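Capsid protein VP1 (Human polyomavirus 12, PDB 6Y5Z) forms the pentameric building units of the polyomavirus outer shell, probably a T=7 icosahedral capsid, and serves in attachment to host cells. Local coordinates at the interface of chains A and B. Residues are numbered along the deposited sequence; one frame, centred on the assembly and turned at random. Chains: chain A/B, Capsid protein VP1.

Contact 1: the interface of chains A and B. Residues chain A 95, 97, 215; chain B 189, 191, 199.
The phenol ring of B:Tyr199 meets the carboxylate of A:Glu95 at its edge, with OE2 lying in the ring plane beside the hydroxyl, at the boundary between neighbouring VP1 subunits of the pentamer. One face of the same ring is covered from within its own chain by B:Pro189, whose CB stands 3.5 Å above the plane over the ring centre of B:Tyr199. Edge and face are therefore both engaged, which should restrict how the ring can turn.

The two side chains meet head-on at their ends, and B:Tyr199 OH donates a hydrogen bond of 2.7 Å to A:Glu95 OE2. Carboxylate and ring planes are turned 53° apart, and the hydroxyl comes to OE2 from above the carboxylate plane. A:Glu95 has CG anti to the backbone N (chi1 174°) and then bends at chi2, which swings the carboxylate toward the tyrosine.

Beside this polar pair, A:Ile97 and B:Pro191 also meet end to end. The delta methyl A:Ile97 CD1 presses on the pyrrolidine ring at 3.3 Å from B:Pro191 CG, a close-packed contact. A looser touch joins A:Phe215 to B:Pro189, crossing at about a right angle, with A:Phe215 CE2 4.0 Å from B:Pro189 CG.

In the jelly-roll beta-sandwich of VP1, chain A supplies the end of strand 84-96, the loop residue just after it and strand 212-216; chain B supplies strands 187-189 and 197-204 and the loop between them.

Contact 2: the interface of chains A and B. Residues chain A 105, 115-116, 118-119; chain B 46, 48, 123, 206-207, 248, 257.
A:Val116 inserts its two methyls against the indole of B:Trp248 and forms the tightly packed part of this stretch of the boundary between pentamer subunits. A:Val116 CG2 lies over the six-membered ring of B:Trp248, 4.0 Å from its centroid, while CG1 lies over the five-membered ring. With CG1 anti to the carbonyl carbon (chi1 -59°), both branches can rest on the same aromatic face. B:Leu207 runs antiparallel alongside the valine, its CD1 3.6 Å from A:Val116 CG2, and A:Val105 meets the benzo rim with CG2 3.7 Å from B:Trp248 CZ2. B:Leu207 CD2 packs as closely on one imidazole face, off-centre and 3.6 Å from A:His118 NE2.

A polar bond is set into this apolar surround. A:Val116 N donates to the side-chain amide oxygen OE1 of B:Gln257 at 2.9 Å, nearly straight at 166° and on a lone pair in the carbonyl plane.

The packing is looser at A:Pro119, whose CG rests against the B:Gly206 backbone, 3.9 Å from its carbonyl carbon C. B:Ser123 OG braces that backbone by donating to B:Gly206 O. B:Val48 buries little surface.

The chain A residues belong to loops following the 3-10 helix 99-103. They lie against strand 237-250, the start of strand 257-261 and several loops of chain B.

Contact 3: the interface of chains A and B. Residues chain A 99-100, 103, 215; chain B 65, 125, 184-189.
A:Asn100 points its amide into the backbone of chain B between B:Ile184 and B:Ser188, using both ends of the group. A:Asn100 OD1 accepts a short hydrogen bond of 2.5 Å from the hydroxyl OG of B:Ser188, which is tilted 19° from the carbonyl plane. On the other end, A:Asn100 ND2 donates to B:Ile184 O at 2.8 Å; this bond runs nearly along the C=O axis of the isoleucine but is bent, 135° at the hydrogen. The asparagine holds CG between its backbone N and carbonyl carbon (chi1 49°), a crowded position that turns the amide toward these partners.

B:Tyr125 crosses A:Phe215 at about a right angle, bringing its CE1 to 3.6 Å from A:Phe215 CZ. A:Asn100 CB also touches the tyrosine ring, and a water in that ring's plane links B:Tyr125 OH to A:Asn100 OD1. From the second shell, B:Tyr65 OH hydrogen-bonds to B:Tyr125 OH at 2.8 Å and donates to B:Trp187 O, which probably steadies the phenol.

A:Met103, bent at chi2 and chi3, runs at a slant to B:Ile184, with its CG 3.8 Å from B:Ile184 CD1. Its methyl CE reaches B:Tyr125 CB, and a second water bridges A:Met103 O and B:Glu185 OE1.

The site joins the 3-10 helix 99-103 of one VP1 copy to the 184-189 segment of its neighbour, combining directional amide recognition with apolar packing to hold adjacent subunits in the pentamer.

Contact 4: the interface of chains A and B. Residues chain A 111, 113-115; chain B 46, 255-257.
A:Asn114 and B:Thr255 join two loops of neighbouring polyomavirus coat protein VP1 subunits. Across the boundary, A:Asn114 N donates a hydrogen bond of 2.9 Å to the hydroxyl B:Thr255 OG1, at 155° at the hydrogen. B:Thr255 carries OG1 between its backbone N and carbonyl carbon (chi1 54°), which presents the oxygen to this N-H.

Within chain A, A:Arg111 stretches along its own loop, extended from CG to NE, and ties it together. A:Arg111 NE donates to A:Gly115 O at 2.7 Å, with the acceptor in the guanidinium plane. A:Arg111 NH2 donates to A:Asn114 O at 3.1 Å from above the carbonyl plane. The guanidinium stands almost perpendicular to the imidazole of B:His256; A:Arg111 NH2 and B:His256 NE2 are 4.0 Å apart, a proximity that might disfavour a charged histidine.

Stacking is provided by A:Asn114 over B:His256. A:Asn114 CB sits over the imidazole face toward the rim, 3.5 Å from the ring centroid of B:His256, and the amide and ring planes are only 18° apart. A:Asp113 CB also packs on the threonine, 3.7 Å from B:Thr255 CB.

Water completes the bridging. One molecule connects A:Asn114 O with B:Val46 O and B:Gln257 N, tying the asparagine carbonyl to two chain B segments. Another, 2.7 Å from B:His256 ND1, also binds A:Asn114 ND2 and B:Thr255 N and so links the side chains of the stacked pair.

Contact 1: the interface of chains A and B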
loop_
_atom_site.group_PDB
_atom_site.type_symbol
_atom_site.label_atom_id
_atom_site.label_comp_id
_atom_site.label_asym_id
_atom_site.label_seq_id
_atom_site.Cartn_x
_atom_site.Cartn_y
_atom_site.Cartn_z
ATOM N N GLU A 95 -15.876 -9.487 -11.532
ATOM C CA GLU A 95 -15.963 -8.025 -11.350
ATOM C C GLU A 95 -17.044 -7.737 -10.323
ATOM O O GLU A 95 -18.125 -8.300 -10.442
ATOM C CB GLU A 95 -16.338 -7.417 -12.695
ATOM C CG GLU A 95 -16.615 -5.932 -12.634
ATOM C CD GLU A 95 -15.497 -5.194 -13.315
ATOM O OE1 GLU A 95 -14.329 -5.411 -12.871
ATOM O OE2 GLU A 95 -15.789 -4.411 -14.233
ATOM N N ILE A 97 -19.600 -5.035 -9.467
ATOM C CA ILE A 97 -20.271 -3.973 -10.280
ATOM C C ILE A 97 -20.846 -2.927 -9.335
ATOM O O ILE A 97 -21.478 -3.349 -8.379
ATOM C CB ILE A 97 -21.414 -4.547 -11.152
ATOM C CG1 ILE A 97 -20.914 -5.610 -12.119
ATOM C CG2 ILE A 97 -22.095 -3.433 -11.927
ATOM C CD1 ILE A 97 -19.773 -5.088 -12.935
ATOM N N PHE A 215 -11.868 -2.153 -11.032
ATOM C CA PHE A 215 -12.754 -2.805 -12.017
ATOM C C PHE A 215 -12.074 -2.718 -13.381
ATOM O O PHE A 215 -11.402 -1.745 -13.683
ATOM C CB PHE A 215 -14.157 -2.217 -12.008
ATOM C CG PHE A 215 -14.240 -0.722 -12.128
ATOM C CD1 PHE A 215 -14.168 0.083 -11.006
ATOM C CD2 PHE A 215 -14.401 -0.120 -13.369
ATOM C CE1 PHE A 215 -14.255 1.461 -11.118
ATOM C CE2 PHE A 215 -14.486 1.258 -13.475
ATOM C CZ PHE A 215 -14.425 2.046 -12.352
ATOM N N PRO B 189 -19.451 0.292 -16.298
ATOM C CA PRO B 189 -19.066 -0.475 -17.478
ATOM C C PRO B 189 -19.606 -1.897 -17.322
ATOM O O PRO B 189 -19.536 -2.467 -16.225
ATOM C CB PRO B 189 -17.531 -0.446 -17.507
ATOM C CG PRO B 189 -17.134 0.525 -16.432
ATOM C CD PRO B 189 -18.314 0.789 -15.517
ATOM N N PRO B 191 -19.493 -5.709 -17.564
ATOM C CA PRO B 191 -18.492 -6.753 -17.762
ATOM C C PRO B 191 -19.016 -7.915 -18.614
ATOM O O PRO B 191 -18.223 -8.741 -19.076
ATOM C CB PRO B 191 -18.176 -7.230 -16.332
ATOM C CG PRO B 191 -19.465 -6.974 -15.603
ATOM C CD PRO B 191 -20.003 -5.677 -16.183
ATOM N N TYR B 199 -11.610 -1.669 -20.659
ATOM C CA TYR B 199 -11.820 -0.608 -19.653
ATOM C C TYR B 199 -11.065 -0.943 -18.376
ATOM O O TYR B 199 -10.781 -2.100 -18.099
ATOM C CB TYR B 199 -13.320 -0.364 -19.454
ATOM C CG TYR B 199 -14.076 -1.479 -18.777
ATOM C CD1 TYR B 199 -13.995 -1.637 -17.410
ATOM C CD2 TYR B 199 -14.856 -2.363 -19.502
ATOM C CE1 TYR B 199 -14.661 -2.661 -16.771
ATOM C CE2 TYR B 199 -15.529 -3.398 -18.876
ATOM C CZ TYR B 199 -15.440 -3.533 -17.505
ATOM O OH TYR B 199 -16.105 -4.542 -16.863
#

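Contact 2: the interface of chains A and B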
loop_
_atom_site.group_PDB
_atom_site.type_symbol
_atom_site.label_atom_id
_atom_site.label_comp_id
_atom_site.label_asym_id
_atom_site.label_seq_id
_atom_site.Cartn_x
_atom_site.Cartn_y
_atom_site.Cartn_z
ATOM N N VAL A 105 -23.892 11.400 -3.534
ATOM C CA VAL A 105 -23.824 12.045 -2.192
ATOM C C VAL A 105 -24.929 13.105 -2.095
ATOM O O VAL A 105 -24.814 14.018 -1.286
ATOM C CB VAL A 105 -22.417 12.594 -1.916
ATOM C CG1 VAL A 105 -21.419 11.457 -1.781
ATOM C CG2 VAL A 105 -21.959 13.588 -2.952
ATOM N N GLY A 115 -22.438 20.493 3.590
ATOM C CA GLY A 115 -21.579 19.564 2.840
ATOM C C GLY A 115 -22.369 18.438 2.199
ATOM O O GLY A 115 -23.618 18.368 2.321
ATOM N N VAL A 116 -21.661 17.553 1.518
ATOM C CA VAL A 116 -22.309 16.453 0.760
ATOM C C VAL A 116 -22.816 15.419 1.762
ATOM O O VAL A 116 -22.355 15.387 2.924
ATOM C CB VAL A 116 -21.350 15.823 -0.265
ATOM C CG1 VAL A 116 -20.824 16.820 -1.272
ATOM C CG2 VAL A 116 -20.193 15.089 0.398
ATOM N N HIS A 118 -22.911 11.943 3.564
ATOM C CA HIS A 118 -21.777 11.080 3.974
ATOM C C HIS A 118 -21.907 9.728 3.285
ATOM O O HIS A 118 -22.909 9.017 3.479
ATOM C CB HIS A 118 -21.711 10.956 5.489
ATOM C CG HIS A 118 -21.404 12.234 6.188
ATOM N ND1 HIS A 118 -21.083 12.258 7.524
ATOM C CD2 HIS A 118 -21.361 13.522 5.759
ATOM C CE1 HIS A 118 -20.883 13.515 7.905
ATOM N NE2 HIS A 118 -21.020 14.307 6.847
ATOM N N PRO A 119 -20.934 9.354 2.428
ATOM C CA PRO A 119 -21.058 8.122 1.656
ATOM C C PRO A 119 -20.797 6.858 2.488
ATOM O O PRO A 119 -20.385 6.912 3.666
ATOM C CB PRO A 119 -20.044 8.322 0.519
ATOM C CG PRO A 119 -18.969 9.165 1.161
ATOM C CD PRO A 119 -19.715 10.111 2.093
ATOM N N VAL B 46 -23.362 21.023 -4.328
ATOM C CA VAL B 46 -24.174 19.798 -4.125
ATOM C C VAL B 46 -25.224 20.058 -3.045
ATOM O O VAL B 46 -24.862 20.494 -1.943
ATOM C CB VAL B 46 -23.276 18.603 -3.765
ATOM C CG1 VAL B 46 -24.098 17.407 -3.348
ATOM C CG2 VAL B 46 -22.340 18.277 -4.926
ATOM N N VAL B 48 -28.439 18.211 -0.787
ATOM C CA VAL B 48 -28.731 16.849 -0.260
ATOM C C VAL B 48 -30.236 16.742 -0.026
ATOM O O VAL B 48 -30.827 17.721 0.494
ATOM C CB VAL B 48 -27.920 16.613 1.019
ATOM C CG1 VAL B 48 -28.230 15.279 1.673
ATOM C CG2 VAL B 48 -26.426 16.734 0.724
ATOM N N SER B 123 -14.078 11.281 -2.105
ATOM C CA SER B 123 -14.203 10.063 -2.937
ATOM C C SER B 123 -13.602 10.317 -4.319
ATOM O O SER B 123 -13.835 11.377 -4.915
ATOM C CB SER B 123 -15.639 9.636 -3.031
ATOM O OG SER B 123 -16.154 9.247 -1.768
ATOM N N GLY B 206 -15.009 7.599 0.975
ATOM C CA GLY B 206 -14.774 8.455 2.145
ATOM C C GLY B 206 -15.160 9.892 1.876
ATOM O O GLY B 206 -15.221 10.299 0.700
ATOM N N LEU B 207 -15.353 10.654 2.952
ATOM C CA LEU B 207 -15.758 12.073 2.887
ATOM C C LEU B 207 -14.532 12.971 2.692
ATOM O O LEU B 207 -14.643 13.997 1.972
ATOM C CB LEU B 207 -16.512 12.415 4.174
ATOM C CG LEU B 207 -17.074 13.828 4.247
ATOM C CD1 LEU B 207 -18.146 14.064 3.197
ATOM C CD2 LEU B 207 -17.653 14.080 5.632
ATOM N N TRP B 248 -13.981 16.505 -3.593
ATOM C CA TRP B 248 -14.807 17.724 -3.479
ATOM C C TRP B 248 -13.937 18.912 -3.086
ATOM O O TRP B 248 -13.061 18.780 -2.212
ATOM C CB TRP B 248 -15.962 17.534 -2.483
ATOM C CG TRP B 248 -16.897 16.452 -2.908
ATOM C CD1 TRP B 248 -17.809 16.511 -3.915
ATOM C CD2 TRP B 248 -16.990 15.126 -2.366
ATOM N NE1 TRP B 248 -18.486 15.324 -4.029
ATOM C CE2 TRP B 248 -17.977 14.448 -3.115
ATOM C CE3 TRP B 248 -16.362 14.452 -1.313
ATOM C CZ2 TRP B 248 -18.331 13.128 -2.856
ATOM C CZ3 TRP B 248 -16.720 13.141 -1.061
ATOM C CH2 TRP B 248 -17.688 12.497 -1.821
ATOM N N GLN B 257 -20.165 22.054 -1.154
ATOM C CA GLN B 257 -19.031 21.412 -1.843
ATOM C C GLN B 257 -19.365 21.227 -3.312
ATOM O O GLN B 257 -20.559 21.179 -3.657
ATOM C CB GLN B 257 -18.766 20.072 -1.168
ATOM C CG GLN B 257 -18.344 20.238 0.269
ATOM C CD GLN B 257 -17.955 18.938 0.928
ATOM O OE1 GLN B 257 -18.803 18.228 1.453
ATOM N NE2 GLN B 257 -16.670 18.618 0.913
#

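Contact 3: the interface of chains A and B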
loop_
_atom_site.group_PDB
_atom_site.type_symbol
_atom_site.label_atom_id
_atom_site.label_comp_id
_atom_site.label_asym_id
_atom_site.label_seq_id
_atom_site.Cartn_x
_atom_site.Cartn_y
_atom_site.Cartn_z
ATOM N N SER A 99 -19.373 0.246 -7.977
ATOM C CA SER A 99 -18.663 1.215 -7.107
ATOM C C SER A 99 -19.091 2.648 -7.469
ATOM O O SER A 99 -19.112 3.512 -6.589
ATOM C CB SER A 99 -17.160 1.017 -7.150
ATOM O OG SER A 99 -16.645 1.250 -8.423
ATOM N N ASN A 100 -19.412 2.916 -8.729
ATOM C CA ASN A 100 -19.838 4.265 -9.195
ATOM C C ASN A 100 -21.078 4.715 -8.409
ATOM O O ASN A 100 -21.277 5.924 -8.288
ATOM C CB ASN A 100 -20.150 4.259 -10.682
ATOM C CG ASN A 100 -21.055 3.111 -11.038
ATOM O OD1 ASN A 100 -20.556 1.976 -11.099
ATOM N ND2 ASN A 100 -22.352 3.380 -11.190
ATOM N N MET A 103 -20.724 7.141 -5.493
ATOM C CA MET A 103 -20.436 8.564 -5.816
ATOM C C MET A 103 -21.714 9.411 -5.715
ATOM O O MET A 103 -21.643 10.627 -5.963
ATOM C CB MET A 103 -19.792 8.698 -7.196
ATOM C CG MET A 103 -18.492 7.908 -7.350
ATOM S SD MET A 103 -17.171 8.377 -6.206
ATOM C CE MET A 103 -16.799 9.993 -6.870
ATOM N N PHE A 215 -11.868 -2.153 -11.032
ATOM C CA PHE A 215 -12.754 -2.805 -12.017
ATOM C C PHE A 215 -12.074 -2.718 -13.381
ATOM O O PHE A 215 -11.402 -1.745 -13.683
ATOM C CB PHE A 215 -14.157 -2.217 -12.008
ATOM C CG PHE A 215 -14.240 -0.722 -12.128
ATOM C CD1 PHE A 215 -14.168 0.083 -11.006
ATOM C CD2 PHE A 215 -14.401 -0.120 -13.369
ATOM C CE1 PHE A 215 -14.255 1.461 -11.118
ATOM C CE2 PHE A 215 -14.486 1.258 -13.475
ATOM C CZ PHE A 215 -14.425 2.046 -12.352
ATOM N N TYR B 65 -19.874 10.597 -17.362
ATOM C CA TYR B 65 -18.823 10.054 -18.233
ATOM C C TYR B 65 -18.519 11.069 -19.333
ATOM O O TYR B 65 -19.452 11.717 -19.901
ATOM C CB TYR B 65 -19.238 8.702 -18.802
ATOM C CG TYR B 65 -19.243 7.584 -17.797
ATOM C CD1 TYR B 65 -18.051 7.012 -17.370
ATOM C CD2 TYR B 65 -20.426 7.106 -17.241
ATOM C CE1 TYR B 65 -18.033 6.016 -16.412
ATOM C CE2 TYR B 65 -20.417 6.090 -16.304
ATOM C CZ TYR B 65 -19.219 5.537 -15.882
ATOM O OH TYR B 65 -19.212 4.542 -14.919
ATOM N N TYR B 125 -12.995 8.591 -8.284
ATOM C CA TYR B 125 -13.473 7.633 -9.288
ATOM C C TYR B 125 -12.714 7.897 -10.575
ATOM O O TYR B 125 -12.812 9.011 -11.173
ATOM C CB TYR B 125 -14.975 7.761 -9.492
ATOM C CG TYR B 125 -15.541 6.762 -10.455
ATOM C CD1 TYR B 125 -15.879 5.503 -9.996
ATOM C CD2 TYR B 125 -15.835 7.081 -11.765
ATOM C CE1 TYR B 125 -16.469 4.575 -10.826
ATOM C CE2 TYR B 125 -16.432 6.166 -12.610
ATOM C CZ TYR B 125 -16.753 4.907 -12.133
ATOM O OH TYR B 125 -17.305 3.940 -12.921
ATOM N N ILE B 184 -22.285 9.169 -13.734
ATOM C CA ILE B 184 -21.514 7.992 -13.254
ATOM C C ILE B 184 -22.321 7.297 -12.153
ATOM O O ILE B 184 -22.215 6.086 -12.057
ATOM C CB ILE B 184 -20.096 8.331 -12.786
ATOM C CG1 ILE B 184 -20.103 9.171 -11.521
ATOM C CG2 ILE B 184 -19.282 8.952 -13.926
ATOM C CD1 ILE B 184 -18.717 9.366 -10.906
ATOM N N GLU B 185 -23.150 8.015 -11.386
ATOM C CA GLU B 185 -23.817 7.370 -10.227
ATOM C C GLU B 185 -24.890 6.369 -10.654
ATOM O O GLU B 185 -25.373 5.634 -9.768
ATOM C CB GLU B 185 -24.388 8.403 -9.255
ATOM C CG GLU B 185 -25.612 9.137 -9.762
ATOM C CD GLU B 185 -26.213 10.030 -8.699
ATOM O OE1 GLU B 185 -25.469 10.728 -7.993
ATOM O OE2 GLU B 185 -27.448 9.939 -8.532
ATOM N N THR B 186 -25.236 6.282 -11.946
ATOM C CA THR B 186 -26.263 5.327 -12.412
ATOM C C THR B 186 -25.727 4.280 -13.390
ATOM O O THR B 186 -26.507 3.403 -13.761
ATOM C CB THR B 186 -27.470 6.021 -13.047
ATOM O OG1 THR B 186 -27.095 6.649 -14.265
ATOM C CG2 THR B 186 -28.090 7.033 -12.117
ATOM N N TRP B 187 -24.465 4.346 -13.794
ATOM C CA TRP B 187 -23.970 3.518 -14.916
ATOM C C TRP B 187 -22.587 2.963 -14.593
ATOM O O TRP B 187 -21.686 3.762 -14.290
ATOM C CB TRP B 187 -23.887 4.336 -16.203
ATOM C CG TRP B 187 -25.203 4.790 -16.750
ATOM C CD1 TRP B 187 -25.604 6.087 -16.870
ATOM C CD2 TRP B 187 -26.257 3.984 -17.315
ATOM N NE1 TRP B 187 -26.821 6.148 -17.473
ATOM C CE2 TRP B 187 -27.235 4.887 -17.794
ATOM C CE3 TRP B 187 -26.429 2.616 -17.544
ATOM C CZ2 TRP B 187 -28.409 4.439 -18.394
ATOM C CZ3 TRP B 187 -27.598 2.169 -18.132
ATOM C CH2 TRP B 187 -28.560 3.090 -18.573
ATOM N N SER B 188 -22.444 1.656 -14.721
ATOM C CA SER B 188 -21.162 0.914 -14.618
ATOM C C SER B 188 -20.753 0.429 -15.995
ATOM O O SER B 188 -21.586 -0.001 -16.773
ATOM C CB SER B 188 -21.332 -0.286 -13.729
ATOM O OG SER B 188 -21.599 0.109 -12.415
ATOM N N PRO B 189 -19.451 0.292 -16.298
ATOM C CA PRO B 189 -19.066 -0.475 -17.478
ATOM C C PRO B 189 -19.606 -1.897 -17.322
ATOM O O PRO B 189 -19.536 -2.467 -16.225
ATOM C CB PRO B 189 -17.531 -0.446 -17.507
ATOM C CG PRO B 189 -17.134 0.525 -16.432
ATOM C CD PRO B 189 -18.314 0.789 -15.517
HETATM O O HOH W 1 -22.989 11.681 -8.262
HETATM O O HOH W 2 -17.844 1.420 -12.122
#

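Contact 4: the interface of chains A and B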
loop_
_atom_site.group_PDB
_atom_site.type_symbol
_atom_site.label_atom_id
_atom_site.label_comp_id
_atom_site.label_asym_id
_atom_site.label_seq_id
_atom_site.Cartn_x
_atom_site.Cartn_y
_atom_site.Cartn_z
ATOM N N ARG A 111 -25.237 14.674 6.954
ATOM C CA ARG A 111 -24.619 15.849 6.319
ATOM C C ARG A 111 -23.904 16.661 7.387
ATOM O O ARG A 111 -24.470 16.770 8.490
ATOM C CB ARG A 111 -25.763 16.664 5.725
ATOM C CG ARG A 111 -25.335 17.548 4.584
ATOM C CD ARG A 111 -26.539 18.324 4.165
ATOM N NE ARG A 111 -26.091 19.137 3.091
ATOM C CZ ARG A 111 -26.850 19.933 2.390
ATOM N NH1 ARG A 111 -28.135 20.045 2.688
ATOM N NH2 ARG A 111 -26.318 20.609 1.395
ATOM N N ASP A 113 -23.093 20.387 8.164
ATOM C CA ASP A 113 -23.441 21.742 7.659
ATOM C C ASP A 113 -24.080 21.581 6.264
ATOM O O ASP A 113 -25.039 20.774 6.143
ATOM C CB ASP A 113 -22.199 22.646 7.728
ATOM C CG ASP A 113 -21.512 22.632 9.092
ATOM O OD1 ASP A 113 -22.230 22.753 10.112
ATOM O OD2 ASP A 113 -20.258 22.473 9.129
ATOM N N ASN A 114 -23.589 22.285 5.239
ATOM C CA ASN A 114 -24.144 22.231 3.864
ATOM C C ASN A 114 -23.249 21.353 2.975
ATOM O O ASN A 114 -23.376 21.438 1.757
ATOM C CB ASN A 114 -24.323 23.624 3.263
ATOM C CG ASN A 114 -25.313 24.459 4.056
ATOM O OD1 ASN A 114 -26.387 23.976 4.394
ATOM N ND2 ASN A 114 -24.950 25.687 4.390
ATOM N N GLY A 115 -22.438 20.493 3.590
ATOM C CA GLY A 115 -21.579 19.564 2.840
ATOM C C GLY A 115 -22.369 18.438 2.199
ATOM O O GLY A 115 -23.618 18.368 2.321
ATOM N N VAL B 46 -23.362 21.023 -4.328
ATOM C CA VAL B 46 -24.174 19.798 -4.125
ATOM C C VAL B 46 -25.224 20.058 -3.045
ATOM O O VAL B 46 -24.862 20.494 -1.943
ATOM C CB VAL B 46 -23.276 18.603 -3.765
ATOM C CG1 VAL B 46 -24.098 17.407 -3.348
ATOM C CG2 VAL B 46 -22.340 18.277 -4.926
ATOM N N THR B 255 -20.057 26.049 3.405
ATOM C CA THR B 255 -19.710 24.616 3.607
ATOM C C THR B 255 -20.228 23.790 2.425
ATOM O O THR B 255 -19.999 22.575 2.428
ATOM C CB THR B 255 -20.208 24.120 4.966
ATOM O OG1 THR B 255 -21.607 24.400 5.074
ATOM C CG2 THR B 255 -19.456 24.768 6.110
ATOM N N HIS B 256 -20.865 24.397 1.433
ATOM C CA HIS B 256 -21.299 23.699 0.196
ATOM C C HIS B 256 -20.057 23.229 -0.550
ATOM O O HIS B 256 -19.045 23.966 -0.580
ATOM C CB HIS B 256 -22.147 24.557 -0.747
ATOM C CG HIS B 256 -23.605 24.579 -0.419
ATOM N ND1 HIS B 256 -24.123 25.554 0.387
ATOM C CD2 HIS B 256 -24.624 23.736 -0.742
ATOM C CE1 HIS B 256 -25.426 25.367 0.516
ATOM N NE2 HIS B 256 -25.769 24.246 -0.179
ATOM N N GLN B 257 -20.165 22.054 -1.154
ATOM C CA GLN B 257 -19.031 21.412 -1.843
ATOM C C GLN B 257 -19.365 21.227 -3.312
ATOM O O GLN B 257 -20.559 21.179 -3.657
ATOM C CB GLN B 257 -18.766 20.072 -1.168
ATOM C CG GLN B 257 -18.344 20.238 0.269
ATOM C CD GLN B 257 -17.955 18.938 0.928
ATOM O OE1 GLN B 257 -18.803 18.228 1.453
ATOM N NE2 GLN B 257 -16.670 18.618 0.913
HETATM O O HOH W 3 -22.479 20.489 -0.617
HETATM O O HOH W 4 -22.842 26.927 2.338
#

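The four contacts follow one another along a single boundary between neighbouring VP1 copies. Contact 1 and contact 3 have C-alpha centres about 9 Å apart and share A:Phe215 and B:Pro189; contact 2 and contact 4 are about 7 Å apart and share A:Gly115, B:Val46 and B:Gln257. Contact 3 lies about 16 Å from contact 2, while contacts 1 and 4 are about 31 Å apart. The boundary runs from the strands of contact 1, past the 3-10 helix 99-103 in contact 3, to the loops of contacts 2 and 4. Not being an exact two-fold, it lets each subunit offer different surfaces to its two neighbours, as a five-membered ring requires.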